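Long-range contacts in NBS-LRR class disease resistance protein (Oryza sativa subsp. japonica, PDB 6FU9), which probably serves as an immune receptor of rice that recognises pathogen effectors, here through a domain with the fold of heavy-metal-associated (HMA) domains: residues A[8-13]-A[46-51]; A[13-18]-A[65-70]. All coordinates share one frame; numbering follows the deposited sequence.

Both contacts belong to one small domain in which two helices pack on a four-stranded antiparallel sheet. Contact 1, its centre about 3 Å from the centre of the chain, pairs the two central strands, 7-12 and 46-51; contact 2 lies beyond one end of the sheet, its centre about 13 Å from that of contact 1, and joins the loop leading to helix 18-29 to the exit of helix 56-66. Their segments alternate along the chain: 8-13, 13-18, 46-51, 65-70. I13 is common to both, and V47 CG2 also packs on M15 CE at 3.8 Å, so the hydrophobic layer beneath the sheet runs on into the end of the domain.

Contact 1 of 2, residues A[8-13]-A[46-51]; sequences KIVFKI and QVVVVG
The two central strands of the antiparallel sheet, 7-12 and 46-51, meet here, their short segments running at 163° to each other. I9 and V49 form a hydrogen-bonded pair with I9 N to V49 O at 2.9 Å and V49 N to I9 O at 2.8 Å. F11 and V47 repeat the pattern: F11 N donates to V47 O at 2.9 Å in an almost straight bond (171°), and V47 N returns one to F11 O. Between and beyond them, K8-V50, V10-V48 and K12-Q46 are non-hydrogen-bonded pairs.

Side chains alternate strictly between the two faces. On the face of I9, F11, V47 and V49, which helix 56-66 covers in part, the F11 ring presents its edge to V49, CE2 lying 4.2 Å from V49 CG2. I13, past the strand, reaches back obliquely to bring CD1 within 3.8 Å of V47 CG2. On the other face V10 and V48 stand side by side, pointing the same way, and V10 CG1 lies 3.9 Å from Q46 CG. The extended K8 chain crosses V48 obliquely, with CE 3.9 Å from V48 CG1. This face meets a different protein: K12 NZ makes salt bridges to D45 and to an acidic side chain of that protein, and Q46 NE2 is hydrogen-bonded to an acidic side chain and the backbone of the same partner. Helices on one face and a partner protein on the other fit the ferredoxin-like fold of HMA domains.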
loop_
_atom_site.group_PDB
_atom_site.type_symbol
_atom_site.label_atom_id
_atom_site.label_comp_id
_atom_site.label_asym_id
_atom_site.label_seq_id
_atom_site.Cartn_x
_atom_site.Cartn_y
_atom_site.Cartn_z
ATOM N N LYS A 8 -2.825 -5.451 7.143
ATOM C CA LYS A 8 -2.676 -5.014 5.747
ATOM C C LYS A 8 -1.252 -4.998 5.399
ATOM O O LYS A 8 -0.427 -4.294 6.061
ATOM C CB LYS A 8 -3.292 -3.637 5.566
ATOM C CG LYS A 8 -3.241 -3.132 4.135
ATOM C CD LYS A 8 -3.993 -1.798 4.029
ATOM C CE LYS A 8 -3.954 -1.170 2.705
ATOM N NZ LYS A 8 -4.736 0.071 2.847
ATOM N N ILE A 9 -0.825 -5.793 4.399
ATOM C CA ILE A 9 0.530 -5.906 3.975
ATOM C C ILE A 9 0.577 -5.567 2.488
ATOM O O ILE A 9 -0.195 -6.134 1.705
ATOM C CB ILE A 9 1.086 -7.310 4.138
ATOM C CG1 ILE A 9 0.949 -7.807 5.596
ATOM C CG2 ILE A 9 2.524 -7.357 3.695
ATOM C CD1 ILE A 9 1.118 -9.270 5.775
ATOM N N VAL A 10 1.435 -4.648 2.101
ATOM C CA VAL A 10 1.579 -4.281 0.676
ATOM C C VAL A 10 2.965 -4.634 0.225
ATOM O O VAL A 10 3.964 -4.218 0.891
ATOM C CB VAL A 10 1.294 -2.807 0.431
ATOM C CG1 VAL A 10 1.303 -2.507 -1.104
ATOM C CG2 VAL A 10 -0.023 -2.357 1.025
ATOM N N PHE A 11 3.051 -5.363 -0.889
ATOM C CA PHE A 11 4.304 -5.673 -1.547
ATOM C C PHE A 11 4.409 -4.871 -2.848
ATOM O O PHE A 11 3.377 -4.580 -3.472
ATOM C CB PHE A 11 4.434 -7.148 -1.876
ATOM C CG PHE A 11 4.384 -8.071 -0.696
ATOM C CD1 PHE A 11 5.509 -8.250 0.092
ATOM C CD2 PHE A 11 3.251 -8.765 -0.357
ATOM C CE1 PHE A 11 5.503 -9.110 1.186
ATOM C CE2 PHE A 11 3.222 -9.614 0.729
ATOM C CZ PHE A 11 4.359 -9.789 1.491
ATOM N N LYS A 12 5.630 -4.538 -3.225
ATOM C CA LYS A 12 5.947 -4.070 -4.585
ATOM C C LYS A 12 6.657 -5.203 -5.266
ATOM O O LYS A 12 7.678 -5.716 -4.790
ATOM C CB LYS A 12 6.757 -2.787 -4.509
ATOM C CG LYS A 12 5.916 -1.537 -4.189
ATOM C CD LYS A 12 5.131 -0.876 -5.356
ATOM C CE LYS A 12 6.022 0.039 -6.157
ATOM N NZ LYS A 12 5.361 0.595 -7.345
ATOM N N ILE A 13 6.110 -5.642 -6.429
ATOM C CA ILE A 13 6.702 -6.773 -7.191
ATOM C C ILE A 13 6.662 -6.335 -8.607
ATOM O O ILE A 13 5.577 -6.278 -9.200
ATOM C CB ILE A 13 5.940 -8.094 -7.006
ATOM C CG1 ILE A 13 5.500 -8.328 -5.555
ATOM C CG2 ILE A 13 6.780 -9.234 -7.522
ATOM C CD1 ILE A 13 4.806 -9.650 -5.296
ATOM N N GLN A 46 1.671 -3.157 -7.182
ATOM C CA GLN A 46 1.426 -3.224 -5.706
ATOM C C GLN A 46 0.533 -4.415 -5.467
ATOM O O GLN A 46 -0.540 -4.503 -6.076
ATOM C CB GLN A 46 0.637 -2.058 -5.210
ATOM C CG GLN A 46 1.299 -0.916 -4.634
ATOM C CD GLN A 46 0.312 0.193 -4.200
ATOM O OE1 GLN A 46 -0.651 0.021 -3.436
ATOM N NE2 GLN A 46 0.633 1.359 -4.587
ATOM N N VAL A 47 0.916 -5.337 -4.592
ATOM C CA VAL A 47 0.085 -6.462 -4.216
ATOM C C VAL A 47 -0.378 -6.189 -2.802
ATOM O O VAL A 47 0.478 -6.147 -1.895
ATOM C CB VAL A 47 0.860 -7.756 -4.285
ATOM C CG1 VAL A 47 0.022 -8.937 -3.842
ATOM C CG2 VAL A 47 1.406 -7.951 -5.730
ATOM N N VAL A 48 -1.635 -5.877 -2.634
ATOM C CA VAL A 48 -2.231 -5.470 -1.366
ATOM C C VAL A 48 -2.942 -6.674 -0.777
ATOM O O VAL A 48 -3.874 -7.215 -1.378
ATOM C CB VAL A 48 -3.180 -4.261 -1.528
ATOM C CG1 VAL A 48 -3.724 -3.894 -0.129
ATOM C CG2 VAL A 48 -2.553 -3.099 -2.216
ATOM N N VAL A 49 -2.521 -7.063 0.434
ATOM C CA VAL A 49 -2.959 -8.250 1.116
ATOM C C VAL A 49 -3.636 -7.923 2.420
ATOM O O VAL A 49 -3.053 -7.167 3.220
ATOM C CB VAL A 49 -1.798 -9.205 1.344
ATOM C CG1 VAL A 49 -2.292 -10.537 1.854
ATOM C CG2 VAL A 49 -0.917 -9.340 0.098
ATOM N N VAL A 50 -4.808 -8.430 2.673
ATOM C CA VAL A 50 -5.525 -8.222 3.935
ATOM C C VAL A 50 -5.849 -9.538 4.531
ATOM O O VAL A 50 -6.278 -10.473 3.877
ATOM C CB VAL A 50 -6.804 -7.390 3.690
ATOM C CG1 VAL A 50 -7.707 -7.333 4.855
ATOM C CG2 VAL A 50 -6.406 -5.964 3.222
ATOM N N GLY A 51 -5.710 -9.655 5.857
ATOM C CA GLY A 51 -6.086 -10.877 6.524
ATOM C C GLY A 51 -5.766 -10.880 8.005
ATOM O O GLY A 51 -5.705 -9.819 8.622
#

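Contact 2 of 2, residues A[13-18]-A[65-70]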
loop_
_atom_site.group_PDB
_atom_site.type_symbol
_atom_site.label_atom_id
_atom_site.label_comp_id
_atom_site.label_asym_id
_atom_site.label_seq_id
_atom_site.Cartn_x
_atom_site.Cartn_y
_atom_site.Cartn_z
ATOM N N ILE A 13 6.110 -5.642 -6.429
ATOM C CA ILE A 13 6.702 -6.773 -7.191
ATOM C C ILE A 13 6.662 -6.335 -8.607
ATOM O O ILE A 13 5.577 -6.278 -9.200
ATOM C CB ILE A 13 5.940 -8.094 -7.006
ATOM C CG1 ILE A 13 5.500 -8.328 -5.555
ATOM C CG2 ILE A 13 6.780 -9.234 -7.522
ATOM C CD1 ILE A 13 4.806 -9.650 -5.296
ATOM N N PRO A 14 7.812 -5.984 -9.172
ATOM C CA PRO A 14 7.827 -5.811 -10.631
ATOM C C PRO A 14 7.141 -7.034 -11.304
ATOM O O PRO A 14 7.469 -8.167 -11.000
ATOM C CB PRO A 14 9.314 -5.754 -10.952
ATOM C CG PRO A 14 9.879 -5.121 -9.733
ATOM C CD PRO A 14 9.128 -5.732 -8.581
ATOM N N MET A 15 6.144 -6.785 -12.140
ATOM C CA MET A 15 5.413 -7.918 -12.784
ATOM C C MET A 15 5.301 -7.779 -14.270
ATOM O O MET A 15 4.686 -6.844 -14.708
ATOM C CB MET A 15 4.049 -8.128 -12.047
ATOM C CG MET A 15 4.182 -8.952 -10.763
ATOM S SD MET A 15 2.730 -9.236 -9.721
ATOM C CE MET A 15 2.332 -7.517 -9.340
ATOM N N VAL A 16 5.952 -8.658 -15.053
ATOM C CA VAL A 16 6.094 -8.419 -16.509
ATOM C C VAL A 16 4.725 -8.265 -17.277
ATOM O O VAL A 16 4.651 -7.546 -18.288
ATOM C CB VAL A 16 7.059 -9.449 -17.200
ATOM C CG1 VAL A 16 7.315 -9.067 -18.660
ATOM C CG2 VAL A 16 8.409 -9.543 -16.478
ATOM N N ASP A 17 3.655 -8.896 -16.769
ATOM C CA ASP A 17 2.411 -9.088 -17.521
ATOM C C ASP A 17 1.268 -9.643 -16.657
ATOM O O ASP A 17 1.434 -9.809 -15.459
ATOM C CB ASP A 17 2.721 -10.073 -18.668
ATOM C CG ASP A 17 3.312 -11.393 -18.157
ATOM O OD1 ASP A 17 3.306 -11.613 -16.936
ATOM O OD2 ASP A 17 3.788 -12.213 -18.956
ATOM N N ASP A 18 0.111 -9.973 -17.218
ATOM C CA ASP A 18 -0.997 -10.485 -16.381
ATOM C C ASP A 18 -0.852 -11.940 -15.860
ATOM O O ASP A 18 -1.417 -12.281 -14.803
ATOM C CB ASP A 18 -2.372 -10.222 -17.029
ATOM C CG ASP A 18 -2.754 -8.723 -17.005
ATOM O OD1 ASP A 18 -2.468 -7.963 -16.030
ATOM O OD2 ASP A 18 -3.352 -8.261 -17.992
ATOM N N LYS A 65 10.415 -16.763 -4.759
ATOM C CA LYS A 65 10.736 -18.004 -5.483
ATOM C C LYS A 65 9.879 -18.197 -6.710
ATOM O O LYS A 65 10.367 -18.722 -7.710
ATOM C CB LYS A 65 10.593 -19.229 -4.548
ATOM C CG LYS A 65 11.700 -19.284 -3.496
ATOM C CD LYS A 65 11.716 -20.557 -2.637
ATOM C CE LYS A 65 10.535 -20.650 -1.743
ATOM N NZ LYS A 65 10.754 -21.804 -0.823
ATOM N N LYS A 66 8.625 -17.728 -6.663
ATOM C CA LYS A 66 7.656 -18.098 -7.674
ATOM C C LYS A 66 7.202 -16.963 -8.552
ATOM O O LYS A 66 6.710 -17.216 -9.677
ATOM C CB LYS A 66 6.456 -18.756 -6.981
ATOM C CG LYS A 66 6.810 -20.023 -6.216
ATOM C CD LYS A 66 5.656 -20.481 -5.339
ATOM C CE LYS A 66 5.867 -21.892 -4.826
ATOM N NZ LYS A 66 5.714 -22.885 -5.927
ATOM N N VAL A 67 7.282 -15.731 -8.113
ATOM C CA VAL A 67 6.702 -14.599 -8.862
ATOM C C VAL A 67 7.713 -13.582 -9.288
ATOM O O VAL A 67 7.696 -13.196 -10.461
ATOM C CB VAL A 67 5.599 -13.909 -8.024
ATOM C CG1 VAL A 67 5.038 -12.676 -8.738
ATOM C CG2 VAL A 67 4.486 -14.892 -7.646
ATOM N N GLY A 68 8.589 -13.108 -8.406
ATOM C CA GLY A 68 9.550 -12.079 -8.784
ATOM C C GLY A 68 10.139 -11.443 -7.559
ATOM O O GLY A 68 9.815 -11.888 -6.443
ATOM N N PRO A 69 10.932 -10.397 -7.726
ATOM C CA PRO A 69 11.703 -9.830 -6.631
ATOM C C PRO A 69 10.875 -8.937 -5.680
ATOM O O PRO A 69 10.988 -7.706 -5.631
ATOM C CB PRO A 69 12.770 -9.037 -7.337
ATOM C CG PRO A 69 12.226 -8.725 -8.643
ATOM C CD PRO A 69 11.355 -9.852 -9.018
ATOM N N ALA A 70 10.024 -9.553 -4.896
ATOM C CA ALA A 70 9.127 -8.872 -4.015
ATOM C C ALA A 70 9.837 -8.110 -2.899
ATOM O O ALA A 70 10.788 -8.617 -2.325
ATOM C CB ALA A 70 8.129 -9.877 -3.455
#
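I13 carries the tight part of this contact, where the loop leaving strand 7-12 meets the end of helix 56-66. Its two branches divide the work. CG1, beside the backbone N (chi1 -41°), sets itself against the methyl of A70, 3.7 Å from A70 CB, while CD1 continues along the same methyl. CG2, anti to the backbone N, turns to the helix exit, where it lies 4.0 Å from V67 CG1 and equally close to the carbonyl carbon of G68. The I13 and V67 side chains cross at about a right angle, and L63 of helix 56-66 touches both I13 and A70. M15, itself buried, touches V67 CG1 only loosely, through SD at 4.3 Å.

Away from this buried patch the contact thins towards solvent at the exposed prolines, P14 CD standing 4.0 Å from P69 O and 4.3 Å from P69 CG. G68 leaves the helix with positive phi; P69 then centres an inverse gamma turn, closed by A70 N to G68 O at 2.8 Å, which leads into strand 71-77. At the far end of the loop, D17 N-caps helix 18-29: its side chain caps a backbone N, and OD1 is hydrogen-bonded to S20 OG. The 13-18 loop occupies the strand-to-helix position that carries the metal-binding cysteines in classical HMA domains, but it contains no cysteine; its packing beside the second helix's exit is part of the family's ferredoxin-like βαββαβ layout.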